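Local coordinates for protein mandelate racemase/muconate lactonizing enzyme/Enolase superfamily (Rhodobacter sphaeroides, PDB 2HZG) that belongs to the enolase superfamily, pairing an enolase-type N-terminal domain with a TIM-barrel-like C-terminal domain that carries a sodium ion at its metal site, at residues A162-W168 with D195-G201; F55-K59 with L386-T390; S313-Q317 with A356-L362; D27-V31 with G42-P48; G174-A180 with A213-T217. All blocks are in the same frame, centred on the assembly; numbering follows the deposited sequence. Where two conformers were deposited one is given.

Contact 1: A162-W168 with D195-G201; sequences AAVKFGW and DLMVDVG. With NA (sodium ion), chain C.
Lys165 and Asp199 lie on the same face of two neighbouring parallel strands. Asp199 binds a sodium ion, while Lys165 ends beside the site. Asp199 OD2 is 2.3 Å from the sodium. Its CG is anti to the backbone N (chi1 170°), which carries the carboxylate toward the C-terminal end of the strand. The other oxygen is held too: Gly201 N donates to Asp199 OD1 at 3.0 Å from above the carboxylate plane, an Asx turn. Water 3 also donates to Asp199 OD1. Lys165 starts extended and bends at chi3 (84°). Lys165 CG rests on Met197 CB at 3.6 Å, and its CE passes Asp199 CB. At the tip, Lys165 NZ donates to water 1, a sodium ligand, and forms salt bridges with Glu227 and Glu329.

The segments belong to a beta-alpha-beta unit of the TIM barrel, with helix 176-190 as the connection. Six backbone bonds zip them together, from Asp195 N to Ala162 O through to Trp168 N to Asp199 O at 2.9 Å. Glu227 and Glu254 complete the metal site with Asp199 and three waters.

Trp168 closes the C-terminal end. Gly201 CA sits over a face of the Trp168 six-membered ring, 3.4 Å from the centroid, a CH-pi contact. The indole and the Asp199 carboxylate are turned 72° apart, with Trp168 NE1 3.3 Å from Asp199 OD2. On the opposite face of the sheet, Leu196 CD1 meets the edge of the Phe166 ring at CD2, 4.1 Å away. Helices 146-158 and 176-190 cover that side.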
# COMPACT_ATOMS: atom_id res chain seq x y z
N ALA A 162 -0.49 -25.34 -24.25
CA ALA A 162 -0.90 -24.68 -25.47
C ALA A 162 -0.68 -23.15 -25.42
O ALA A 162 -0.98 -22.44 -26.39
CB ALA A 162 -2.37 -24.97 -25.73
N ALA A 163 -0.20 -22.66 -24.28
CA ALA A 163 -0.01 -21.23 -24.08
C ALA A 163 1.11 -21.04 -23.07
O ALA A 163 1.26 -21.85 -22.15
CB ALA A 163 -1.30 -20.55 -23.61
N VAL A 164 1.95 -20.02 -23.29
CA VAL A 164 3.09 -19.73 -22.42
C VAL A 164 3.21 -18.22 -22.18
O VAL A 164 2.96 -17.42 -23.09
CB VAL A 164 4.45 -20.26 -23.01
CG1 VAL A 164 5.61 -19.91 -22.10
CG2 VAL A 164 4.42 -21.78 -23.24
N LYS A 165 3.58 -17.86 -20.95
CA LYS A 165 3.92 -16.47 -20.62
C LYS A 165 5.35 -16.46 -20.11
O LYS A 165 5.74 -17.33 -19.34
CB LYS A 165 2.99 -15.91 -19.54
CG LYS A 165 3.22 -14.42 -19.27
CD LYS A 165 2.17 -13.87 -18.32
CE LYS A 165 2.54 -14.12 -16.87
NZ LYS A 165 1.47 -13.61 -15.95
N PHE A 166 6.15 -15.51 -20.57
CA PHE A 166 7.44 -15.25 -19.96
C PHE A 166 7.41 -13.89 -19.27
O PHE A 166 6.83 -12.94 -19.78
CB PHE A 166 8.55 -15.27 -21.00
CG PHE A 166 8.86 -16.63 -21.50
CD1 PHE A 166 9.73 -17.45 -20.80
CD2 PHE A 166 8.23 -17.13 -22.64
CE1 PHE A 166 10.00 -18.72 -21.24
CE2 PHE A 166 8.51 -18.41 -23.09
CZ PHE A 166 9.38 -19.20 -22.38
N GLY A 167 8.05 -13.81 -18.12
CA GLY A 167 8.06 -12.58 -17.35
C GLY A 167 9.44 -12.29 -16.87
O GLY A 167 10.26 -13.20 -16.76
N TRP A 168 9.71 -11.01 -16.62
CA TRP A 168 10.86 -10.61 -15.82
C TRP A 168 12.19 -11.08 -16.43
O TRP A 168 12.39 -10.97 -17.66
CB TRP A 168 10.71 -11.10 -14.37
CG TRP A 168 9.41 -10.70 -13.67
CD1 TRP A 168 8.20 -11.35 -13.73
CD2 TRP A 168 9.21 -9.58 -12.79
NE1 TRP A 168 7.27 -10.70 -12.96
CE2 TRP A 168 7.86 -9.62 -12.36
CE3 TRP A 168 10.05 -8.56 -12.32
CZ2 TRP A 168 7.33 -8.66 -11.48
CZ3 TRP A 168 9.51 -7.61 -11.43
CH2 TRP A 168 8.17 -7.67 -11.03
N ASP A 195 -0.63 -19.56 -27.71
CA ASP A 195 -0.74 -18.20 -27.17
C ASP A 195 0.54 -17.83 -26.42
O ASP A 195 1.08 -18.62 -25.63
CB ASP A 195 -1.96 -18.06 -26.26
CG ASP A 195 -3.27 -18.28 -27.00
OD1 ASP A 195 -3.30 -18.08 -28.23
OD2 ASP A 195 -4.29 -18.62 -26.36
N LEU A 196 1.04 -16.63 -26.72
CA LEU A 196 2.24 -16.12 -26.07
C LEU A 196 1.90 -14.82 -25.35
O LEU A 196 1.29 -13.92 -25.93
CB LEU A 196 3.38 -15.91 -27.07
CG LEU A 196 4.70 -15.34 -26.55
CD1 LEU A 196 5.36 -16.24 -25.50
CD2 LEU A 196 5.66 -15.09 -27.70
N MET A 197 2.29 -14.76 -24.08
CA MET A 197 2.08 -13.57 -23.27
C MET A 197 3.44 -13.11 -22.74
O MET A 197 4.35 -13.92 -22.59
CB MET A 197 1.10 -13.84 -22.14
CG MET A 197 -0.34 -14.12 -22.59
SD MET A 197 -0.62 -15.79 -23.27
CE MET A 197 -0.55 -16.77 -21.83
N VAL A 198 3.55 -11.80 -22.49
CA VAL A 198 4.77 -11.21 -21.99
C VAL A 198 4.47 -10.33 -20.77
O VAL A 198 3.56 -9.51 -20.79
CB VAL A 198 5.50 -10.38 -23.08
CG1 VAL A 198 6.76 -9.67 -22.51
CG2 VAL A 198 5.86 -11.28 -24.28
N ASP A 199 5.26 -10.54 -19.72
CA ASP A 199 5.11 -9.81 -18.47
C ASP A 199 6.42 -9.11 -18.17
O ASP A 199 7.46 -9.74 -18.03
CB ASP A 199 4.76 -10.83 -17.38
CG ASP A 199 4.81 -10.26 -15.95
OD1 ASP A 199 4.93 -9.04 -15.74
OD2 ASP A 199 4.73 -11.10 -15.02
N VAL A 200 6.38 -7.78 -18.11
CA VAL A 200 7.60 -6.99 -17.91
C VAL A 200 7.83 -6.45 -16.49
O VAL A 200 8.77 -5.67 -16.26
CB VAL A 200 7.75 -5.87 -18.98
CG1 VAL A 200 7.82 -6.51 -20.38
CG2 VAL A 200 6.62 -4.85 -18.90
N GLY A 201 7.00 -6.88 -15.55
CA GLY A 201 7.23 -6.58 -14.15
C GLY A 201 7.43 -5.11 -13.82
O GLY A 201 8.34 -4.77 -13.06
NA NA C . 3.01 -11.02 -13.43
O HOH W 1 2.90 -13.58 -13.34
O HOH W 2 4.36 -11.40 -11.41
O HOH W 3 4.42 -8.55 -13.34

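Contact 2: F55-K59 with L386-T390; sequences FVCPK and LIYRT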
# COMPACT_ATOMS: atom_id res chain seq x y z
N PHE A 55 0.49 -8.65 11.93
CA PHE A 55 -0.39 -9.49 12.76
C PHE A 55 -0.29 -9.26 14.27
O PHE A 55 -1.31 -9.29 14.97
CB PHE A 55 -0.22 -10.99 12.46
CG PHE A 55 -1.37 -11.82 12.92
CD1 PHE A 55 -2.62 -11.67 12.34
CD2 PHE A 55 -1.23 -12.70 14.00
CE1 PHE A 55 -3.71 -12.40 12.79
CE2 PHE A 55 -2.33 -13.44 14.46
CZ PHE A 55 -3.56 -13.29 13.86
N VAL A 56 0.93 -9.05 14.77
CA VAL A 56 1.18 -9.07 16.22
C VAL A 56 1.66 -7.76 16.85
O VAL A 56 1.86 -7.72 18.05
CB VAL A 56 2.24 -10.17 16.61
CG1 VAL A 56 1.75 -11.58 16.14
CG2 VAL A 56 3.64 -9.84 16.01
N CYS A 57 1.89 -6.72 16.05
CA CYS A 57 2.53 -5.52 16.58
C CYS A 57 1.74 -4.86 17.72
O CYS A 57 0.53 -4.96 17.76
CB CYS A 57 2.78 -4.48 15.46
SG CYS A 57 1.31 -4.00 14.56
N PRO A 58 2.44 -4.16 18.62
CA PRO A 58 1.70 -3.30 19.56
C PRO A 58 0.86 -2.31 18.77
O PRO A 58 1.27 -1.85 17.69
CB PRO A 58 2.82 -2.57 20.31
CG PRO A 58 4.00 -3.47 20.23
CD PRO A 58 3.90 -4.09 18.84
N LYS A 59 -0.34 -1.99 19.23
CA LYS A 59 -1.12 -1.01 18.48
C LYS A 59 -0.46 0.38 18.53
O LYS A 59 0.29 0.69 19.47
CB LYS A 59 -2.58 -0.97 18.96
CG LYS A 59 -2.80 -0.20 20.26
CD LYS A 59 -4.28 -0.13 20.63
CE LYS A 59 -4.39 0.16 22.12
NZ LYS A 59 -5.61 -0.45 22.73
N LEU A 386 8.22 -12.06 24.36
CA LEU A 386 7.85 -12.58 23.04
C LEU A 386 6.44 -12.15 22.68
O LEU A 386 5.52 -12.31 23.47
CB LEU A 386 7.97 -14.10 22.96
CG LEU A 386 9.37 -14.71 22.81
CD1 LEU A 386 9.33 -16.18 23.19
CD2 LEU A 386 9.93 -14.52 21.41
N ILE A 387 6.30 -11.56 21.50
CA ILE A 387 4.99 -11.31 20.93
C ILE A 387 4.76 -12.20 19.71
O ILE A 387 3.64 -12.34 19.23
CB ILE A 387 4.73 -9.81 20.62
CG1 ILE A 387 5.62 -9.30 19.46
CG2 ILE A 387 4.87 -8.97 21.92
CD1 ILE A 387 5.22 -7.94 18.90
N TYR A 388 5.84 -12.79 19.20
CA TYR A 388 5.73 -13.84 18.17
C TYR A 388 6.87 -14.84 18.25
O TYR A 388 8.03 -14.47 18.41
CB TYR A 388 5.59 -13.27 16.74
CG TYR A 388 5.62 -14.36 15.67
CD1 TYR A 388 6.83 -14.77 15.12
CD2 TYR A 388 4.45 -15.00 15.26
CE1 TYR A 388 6.88 -15.79 14.15
CE2 TYR A 388 4.49 -16.03 14.27
CZ TYR A 388 5.71 -16.41 13.73
OH TYR A 388 5.80 -17.43 12.78
N ARG A 389 6.53 -16.12 18.14
CA ARG A 389 7.53 -17.15 17.90
C ARG A 389 6.97 -18.16 16.91
O ARG A 389 5.75 -18.38 16.85
CB ARG A 389 7.98 -17.86 19.19
CG ARG A 389 9.17 -18.82 18.96
CD ARG A 389 9.99 -19.15 20.21
NE ARG A 389 9.15 -19.60 21.32
CZ ARG A 389 9.54 -19.63 22.59
NH1 ARG A 389 10.77 -19.23 22.92
NH2 ARG A 389 8.71 -20.05 23.54
N THR A 390 7.87 -18.76 16.14
CA THR A 390 7.53 -19.81 15.18
C THR A 390 6.64 -20.87 15.84
O THR A 390 6.95 -21.34 16.93
CB THR A 390 8.80 -20.45 14.53
OG1 THR A 390 8.44 -21.64 13.82
CG2 THR A 390 9.88 -20.77 15.58
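The Tyr388 ring has Val56 CG1 standing obliquely to it, while the closer touch is at the base of the side chain, where Tyr388 CB lies 4.0 Å from Val56 CG2. The Tyr388 ring is carried away from its own backbone N (chi1 174°), and its OH bonds to Leu10 O. Within the strand segment itself, Leu386 CD1 lies over one face of the Arg389 guanidinium.

Across the contact the work is apolar. Val56 carries most of it through both methyls, which do different things. Val56 CG2 meets Ile387 CD1 at 3.8 Å as well as the tyrosine CB. Val56 CG1 lies 3.7 Å from the backbone atom Ile387 O. Ile387 has CG1 between its backbone N and carbonyl carbon (chi1 68°), and the rest of the chain is extended. This sends Ile387 CD1 forward over the end of the helix, 3.5 Å from Val56 O. Pro58 adds its ring from about a right angle, with Pro58 CD 4.1 Å from Ile387 CD1.

Ile387 and Tyr388 both face Ile380, a classic beta bulge. The strand turns a corner here, and the CB atoms of both residues point toward the 55-59 segment.

Cys57, Pro58 and Ile387 also pack against the second subunit, Cys57 and Ile387 on its Leu49 and Pro58 on its Tyr12. The contact thus joins the C-terminal end of helix 48-56, in the N-terminal domain, to the two-stranded antiparallel sheet of 378-382 and 385-389 near the chain's C-terminus.

Contact 3: S313-Q317 with A356-L362; sequences SASLQ and APEAPGL
Ser313 OG is gripped by a group from each segment. Ser313 OG donates to Leu362 O at 2.6 Å, in the carbonyl plane and on a lone pair. Gln317 NE2 donates to Ser313 OG at 3.0 Å, with the oxygen lying in the amide plane. The Ser313 OG is anti to the backbone N (chi1 164°), which turns it outward from the helix toward the 356-362 loop. Gln317 bends at chi2 (-65°), and this folds its amide back over the last turn. Gln317 NE2 also donates to water 4 at 2.9 Å. That water in turn donates to Pro357 O and Gly361 O, so it ties the two ends of the loop to the helix.

Carbon packing surrounds this polar knot. Ala356 CB sits against the Gln317 amide, 3.8 Å from Gln317 OE1, and also meets Leu316 CB at 4.0 Å. Leu362 CD2 lies 3.8 Å from Gln317 CG and also reaches Ala314. Pro357 CD rests near Ser313 OG.

Pro357 O and Leu362 N bond to Trp123 and Asp112. Within the TIM-barrel-like domain, the contact ties helix 309-316, which follows barrel strand 300-303, to the long loop between helices 336-340 and 368-374.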
# COMPACT_ATOMS: atom_id res chain seq x y z
N SER A 313 -5.34 -22.67 -6.15
CA SER A 313 -6.71 -22.98 -5.84
C SER A 313 -7.43 -21.70 -5.42
O SER A 313 -8.51 -21.41 -5.93
CB SER A 313 -6.80 -24.03 -4.73
OG SER A 313 -8.12 -24.01 -4.22
N ALA A 314 -6.81 -20.93 -4.52
CA ALA A 314 -7.46 -19.73 -3.99
C ALA A 314 -7.73 -18.73 -5.09
O ALA A 314 -8.81 -18.16 -5.16
CB ALA A 314 -6.64 -19.11 -2.87
N SER A 315 -6.76 -18.55 -5.99
CA SER A 315 -6.90 -17.53 -7.03
C SER A 315 -7.79 -17.98 -8.19
O SER A 315 -8.19 -17.16 -9.00
CB SER A 315 -5.54 -17.00 -7.48
OG SER A 315 -4.96 -16.11 -6.48
N LEU A 316 -8.10 -19.28 -8.26
CA LEU A 316 -9.10 -19.78 -9.22
C LEU A 316 -10.52 -19.60 -8.69
O LEU A 316 -11.45 -19.40 -9.47
CB LEU A 316 -8.86 -21.26 -9.54
CG LEU A 316 -7.58 -21.61 -10.30
CD1 LEU A 316 -7.46 -23.12 -10.54
CD2 LEU A 316 -7.58 -20.88 -11.61
N GLN A 317 -10.70 -19.67 -7.36
CA GLN A 317 -12.04 -19.56 -6.76
C GLN A 317 -12.87 -18.38 -7.30
O GLN A 317 -14.01 -18.57 -7.68
CB GLN A 317 -11.99 -19.51 -5.22
CG GLN A 317 -11.21 -20.63 -4.51
CD GLN A 317 -11.82 -22.02 -4.69
OE1 GLN A 317 -13.04 -22.16 -4.90
NE2 GLN A 317 -10.98 -23.04 -4.63
N ALA A 356 -10.86 -24.77 -10.07
CA ALA A 356 -11.02 -24.60 -8.63
C ALA A 356 -11.58 -25.94 -8.12
O ALA A 356 -12.63 -26.40 -8.60
CB ALA A 356 -11.96 -23.45 -8.33
N PRO A 357 -10.85 -26.59 -7.20
CA PRO A 357 -11.23 -27.94 -6.78
C PRO A 357 -12.70 -28.12 -6.39
O PRO A 357 -13.30 -27.25 -5.74
CB PRO A 357 -10.30 -28.20 -5.59
CG PRO A 357 -9.06 -27.41 -5.94
CD PRO A 357 -9.60 -26.15 -6.54
N GLU A 358 -13.25 -29.25 -6.80
CA GLU A 358 -14.61 -29.60 -6.40
C GLU A 358 -14.65 -29.99 -4.91
O GLU A 358 -15.67 -29.81 -4.22
CB GLU A 358 -15.22 -30.61 -7.40
CG GLU A 358 -16.17 -29.91 -8.43
CD GLU A 358 -15.98 -30.28 -9.90
OE1 GLU A 358 -16.60 -29.61 -10.77
OE2 GLU A 358 -15.24 -31.24 -10.23
N ALA A 359 -13.51 -30.40 -4.37
CA ALA A 359 -13.37 -30.74 -2.97
C ALA A 359 -13.61 -29.55 -1.99
O ALA A 359 -13.59 -28.38 -2.40
CB ALA A 359 -12.02 -31.36 -2.76
N PRO A 360 -13.86 -29.85 -0.69
CA PRO A 360 -14.22 -28.84 0.32
C PRO A 360 -13.17 -27.75 0.57
O PRO A 360 -11.97 -28.03 0.53
CB PRO A 360 -14.41 -29.67 1.60
CG PRO A 360 -14.79 -31.05 1.10
CD PRO A 360 -13.86 -31.21 -0.10
N GLY A 361 -13.65 -26.54 0.87
CA GLY A 361 -12.77 -25.39 1.07
C GLY A 361 -11.95 -25.12 -0.18
O GLY A 361 -12.46 -25.13 -1.30
N LEU A 362 -10.65 -24.91 0.01
CA LEU A 362 -9.73 -24.73 -1.10
C LEU A 362 -9.35 -26.06 -1.76
O LEU A 362 -8.66 -26.08 -2.78
CB LEU A 362 -8.48 -23.95 -0.64
CG LEU A 362 -8.78 -22.49 -0.20
CD1 LEU A 362 -7.54 -21.75 0.35
CD2 LEU A 362 -9.41 -21.68 -1.35
O HOH W 4 -12.09 -25.57 -3.90

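Contact 4: D27-V31 with G42-P48; sequences DALLV and GECEAAP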
# COMPACT_ATOMS: atom_id res chain seq x y z
N ASP A 27 9.73 -18.21 -1.14
CA ASP A 27 9.35 -18.21 0.26
C ASP A 27 7.84 -18.11 0.36
O ASP A 27 7.17 -18.00 -0.68
CB ASP A 27 10.14 -17.16 1.10
CG ASP A 27 9.59 -15.74 1.00
OD1 ASP A 27 8.68 -15.47 0.21
OD2 ASP A 27 10.08 -14.88 1.78
N ALA A 28 7.30 -18.22 1.57
CA ALA A 28 5.85 -18.21 1.76
C ALA A 28 5.50 -17.82 3.18
O ALA A 28 6.28 -18.05 4.10
CB ALA A 28 5.22 -19.60 1.42
N LEU A 29 4.33 -17.23 3.35
CA LEU A 29 3.74 -17.11 4.67
C LEU A 29 2.42 -17.87 4.66
O LEU A 29 1.47 -17.45 4.01
CB LEU A 29 3.56 -15.65 5.11
CG LEU A 29 2.95 -15.50 6.53
CD1 LEU A 29 3.86 -16.04 7.63
CD2 LEU A 29 2.62 -14.05 6.81
N LEU A 30 2.38 -19.01 5.36
CA LEU A 30 1.17 -19.82 5.44
C LEU A 30 0.42 -19.49 6.73
O LEU A 30 1.02 -19.12 7.73
CB LEU A 30 1.50 -21.32 5.37
CG LEU A 30 2.14 -21.89 4.10
CD1 LEU A 30 2.10 -23.41 4.16
CD2 LEU A 30 1.42 -21.43 2.83
N VAL A 31 -0.89 -19.62 6.68
CA VAL A 31 -1.73 -19.19 7.78
C VAL A 31 -2.67 -20.33 8.09
O VAL A 31 -3.44 -20.75 7.23
CB VAL A 31 -2.59 -17.93 7.42
CG1 VAL A 31 -3.47 -17.53 8.60
CG2 VAL A 31 -1.71 -16.72 7.00
N GLY A 42 -4.45 -20.81 4.59
CA GLY A 42 -4.31 -19.81 3.53
C GLY A 42 -2.85 -19.44 3.35
O GLY A 42 -1.99 -19.87 4.12
N GLU A 43 -2.57 -18.64 2.33
CA GLU A 43 -1.22 -18.23 2.01
C GLU A 43 -1.22 -16.73 1.65
O GLU A 43 -2.04 -16.27 0.84
CB GLU A 43 -0.68 -19.07 0.85
CG GLU A 43 0.78 -18.77 0.43
CD GLU A 43 1.26 -19.73 -0.66
OE1 GLU A 43 0.75 -20.88 -0.72
OE2 GLU A 43 2.15 -19.34 -1.45
N CYS A 44 -0.32 -15.97 2.27
CA CYS A 44 -0.13 -14.56 1.93
C CYS A 44 0.95 -14.47 0.85
O CYS A 44 2.04 -15.03 1.01
CB CYS A 44 0.35 -13.76 3.15
SG CYS A 44 -0.71 -13.87 4.59
N GLU A 45 0.66 -13.78 -0.24
CA GLU A 45 1.69 -13.55 -1.25
C GLU A 45 2.34 -12.21 -0.93
O GLU A 45 2.00 -11.17 -1.50
CB GLU A 45 1.12 -13.61 -2.69
CG GLU A 45 2.18 -13.39 -3.79
CD GLU A 45 3.47 -14.24 -3.65
OE1 GLU A 45 3.44 -15.33 -3.05
OE2 GLU A 45 4.53 -13.80 -4.17
N ALA A 46 3.28 -12.24 -0.00
CA ALA A 46 3.69 -11.03 0.68
C ALA A 46 5.00 -11.33 1.35
O ALA A 46 5.36 -12.50 1.54
CB ALA A 46 2.66 -10.67 1.74
N ALA A 47 5.67 -10.27 1.80
CA ALA A 47 6.87 -10.39 2.62
C ALA A 47 6.46 -10.97 3.97
O ALA A 47 5.66 -10.36 4.68
CB ALA A 47 7.55 -9.01 2.77
N PRO A 48 6.95 -12.17 4.30
CA PRO A 48 6.49 -12.83 5.52
C PRO A 48 6.73 -12.10 6.83
O PRO A 48 5.81 -12.04 7.62
CB PRO A 48 7.20 -14.19 5.49
CG PRO A 48 7.42 -14.45 4.02
CD PRO A 48 7.84 -13.07 3.52
O HOH W 5 5.92 -14.96 0.46
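Val31 and Gly42 bond to each other in both directions: Val31 N to Gly42 O and Gly42 N to Val31 O, each at 2.8 Å. Two residues further along, Cys44 N donates to Leu29 O at 2.9 Å in a nearly straight bond (165° at the hydrogen). Asp27 OD1 and Ala46 O both lie near water 5. Asp27 OD2 bonds to Ser60 of the second subunit.

The three backbone bonds belong to the antiparallel hairpin of strands 27-35 and 38-44. It forms part of the three-stranded sheet of the enolase-type N-terminal domain, with strand 5-14 on the other side of 27-35. Leu30 and Glu43 form a non-hydrogen-bonded pair next to the bonded Val31 and Gly42.

On the Leu30 face, Glu43 runs out extended from the sheet with CG anti to the backbone N (chi1 -178°). Leu30 crosses it at a slant, Leu30 CD2 lying 3.6 Å from Glu43 CG. The Glu43 carboxylate ends at Ser308, reaching the barrel domain.

On the other face, Cys44 SG touches two branched side chains. Cys44 SG is 4.0 Å from Leu29 CD2 and 3.9 Å from Val31 CG2. Met102 of helix 99-118 packs on all three. Further out the chain leaves the strand and Pro48, the first residue of helix 48-56, folds back over the hairpin. Pro48 CB meets Leu29 CB at 3.9 Å. Asp27 comes from the opposite direction: chi1 of 81° brings its carboxylate against the CD and CG corner of the proline, with Asp27 OD2 3.4 Å from Pro48 CD. Tyr12 touches both Asp27 and Pro48.

Contact 5: G174-A180 with A213-T217; sequences GTVAADA and ARLPT. With NA (sodium ion), chain D.
Arg214 starts with CG anti to the carbonyl carbon (chi1 -85°), then bends at chi2 (78°), which swings the guanidinium across to Asp179 on helix 176-190. Asp179 points its carboxylate at it. The grip is side-on: Arg214 NE and NH2 both hold Asp179 OD2, at 2.7 Å and 3.0 Å. NE meets the anti lone pair of Asp179 OD2, and NH2 comes from above the carboxylate plane. The two flat groups are turned 49° apart. Arg214 NH2 also donates to Gly174 O at 3.0 Å. A sodium ion is coordinated by Gly174 O at 2.3 Å and by three waters. Arg214 NH1 bonds to Ala210 O, and Asp179 OD1 takes Gly172 N.

Val176 CG2 covers one face of the Arg214 guanidinium, 3.4 Å above its plane. Val176 CG2 also touches Ala213 CB at 3.7 Å. Thr217 CG2 presses tightly on Ala180 CA, at 3.4 Å. Thr175 is the N-cap of the helix, its OG1 accepting from Ala178 N.

The contact joins the first turn of helix 176-190 to the start of helix 215-220, just after helix 208-212. Strand 195-199 runs between the two segments in the chain.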
# COMPACT_ATOMS: atom_id res chain seq x y z
N GLY A 174 17.27 -3.41 -20.85
CA GLY A 174 18.23 -2.81 -21.78
C GLY A 174 17.53 -2.33 -23.03
O GLY A 174 16.53 -1.60 -22.97
N THR A 175 18.03 -2.75 -24.18
CA THR A 175 17.54 -2.25 -25.45
C THR A 175 16.31 -3.02 -25.94
O THR A 175 16.04 -4.15 -25.50
CB THR A 175 18.65 -2.32 -26.53
OG1 THR A 175 18.95 -3.69 -26.79
CG2 THR A 175 19.94 -1.60 -26.07
N VAL A 176 15.59 -2.39 -26.87
CA VAL A 176 14.51 -3.05 -27.60
C VAL A 176 15.04 -4.28 -28.35
O VAL A 176 14.38 -5.32 -28.35
CB VAL A 176 13.82 -2.09 -28.60
CG1 VAL A 176 12.93 -2.85 -29.61
CG2 VAL A 176 12.99 -1.04 -27.86
N ALA A 177 16.22 -4.15 -28.95
CA ALA A 177 16.85 -5.25 -29.69
C ALA A 177 17.00 -6.52 -28.82
O ALA A 177 16.63 -7.60 -29.26
CB ALA A 177 18.21 -4.82 -30.25
N ALA A 178 17.52 -6.36 -27.61
CA ALA A 178 17.62 -7.46 -26.65
C ALA A 178 16.25 -8.08 -26.35
O ALA A 178 16.11 -9.31 -26.36
CB ALA A 178 18.31 -6.99 -25.36
N ASP A 179 15.24 -7.23 -26.09
CA ASP A 179 13.87 -7.71 -25.87
C ASP A 179 13.32 -8.45 -27.07
O ASP A 179 12.68 -9.49 -26.93
CB ASP A 179 12.93 -6.57 -25.46
CG ASP A 179 13.26 -5.99 -24.09
OD1 ASP A 179 14.04 -6.61 -23.31
OD2 ASP A 179 12.75 -4.89 -23.80
N ALA A 180 13.54 -7.91 -28.26
CA ALA A 180 13.11 -8.58 -29.49
C ALA A 180 13.69 -10.00 -29.61
O ALA A 180 12.96 -10.92 -29.94
CB ALA A 180 13.44 -7.72 -30.76
N ALA A 213 8.00 1.43 -27.56
CA ALA A 213 9.03 1.01 -28.52
C ALA A 213 9.08 -0.52 -28.71
O ALA A 213 9.65 -1.02 -29.70
CB ALA A 213 10.41 1.55 -28.09
N ARG A 214 8.48 -1.25 -27.77
CA ARG A 214 8.38 -2.72 -27.83
C ARG A 214 7.13 -3.19 -28.55
O ARG A 214 6.99 -4.36 -28.82
CB ARG A 214 8.35 -3.35 -26.43
CG ARG A 214 9.69 -3.59 -25.81
CD ARG A 214 10.33 -2.31 -25.24
NE ARG A 214 11.66 -2.60 -24.70
CZ ARG A 214 12.57 -1.69 -24.34
NH1 ARG A 214 12.30 -0.39 -24.45
NH2 ARG A 214 13.74 -2.09 -23.86
N LEU A 215 6.19 -2.30 -28.83
CA LEU A 215 4.93 -2.74 -29.40
C LEU A 215 5.04 -3.45 -30.78
O LEU A 215 4.36 -4.47 -31.00
CB LEU A 215 3.89 -1.61 -29.41
CG LEU A 215 3.38 -1.07 -28.05
CD1 LEU A 215 2.48 0.14 -28.26
CD2 LEU A 215 2.62 -2.16 -27.28
N PRO A 216 5.85 -2.91 -31.72
CA PRO A 216 6.02 -3.66 -32.99
C PRO A 216 6.57 -5.08 -32.80
O PRO A 216 6.11 -5.99 -33.46
CB PRO A 216 7.02 -2.80 -33.78
CG PRO A 216 6.79 -1.40 -33.23
CD PRO A 216 6.56 -1.61 -31.76
N THR A 217 7.56 -5.24 -31.93
CA THR A 217 8.16 -6.54 -31.66
C THR A 217 7.11 -7.50 -31.09
O THR A 217 7.00 -8.64 -31.52
CB THR A 217 9.29 -6.41 -30.64
OG1 THR A 217 10.26 -5.46 -31.11
CG2 THR A 217 9.95 -7.76 -30.39
NA NA D . 16.04 0.43 -21.95
O HOH W 6 18.10 1.29 -23.14
O HOH W 7 14.00 -0.20 -21.07
O HOH W 8 17.15 0.46 -19.88

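Overall arrangement
Contacts 1, 3 and 5 belong to the TIM-barrel domain and contact 4 to the N-terminal domain; contact 2 ties that domain to the chain's C-terminal sheet. Contact 1 holds the metal site residue Asp199. Contact 5 is its near neighbour, with centres 15 Å apart and nearest atoms about 6 Å apart, and shares helix 176-190 as a linking element. Contact 5 has a second sodium, about 14 Å from Gly201 CA. Contact 4 lies on the side of the N-terminal domain facing the barrel: its nearest atoms are about 5 Å from contact 3 and about 9 Å from contact 1. Contact 2 lies furthest from contact 5, with centres 47 Å apart. Contacts 1, 2 and 4 touch the second subunit.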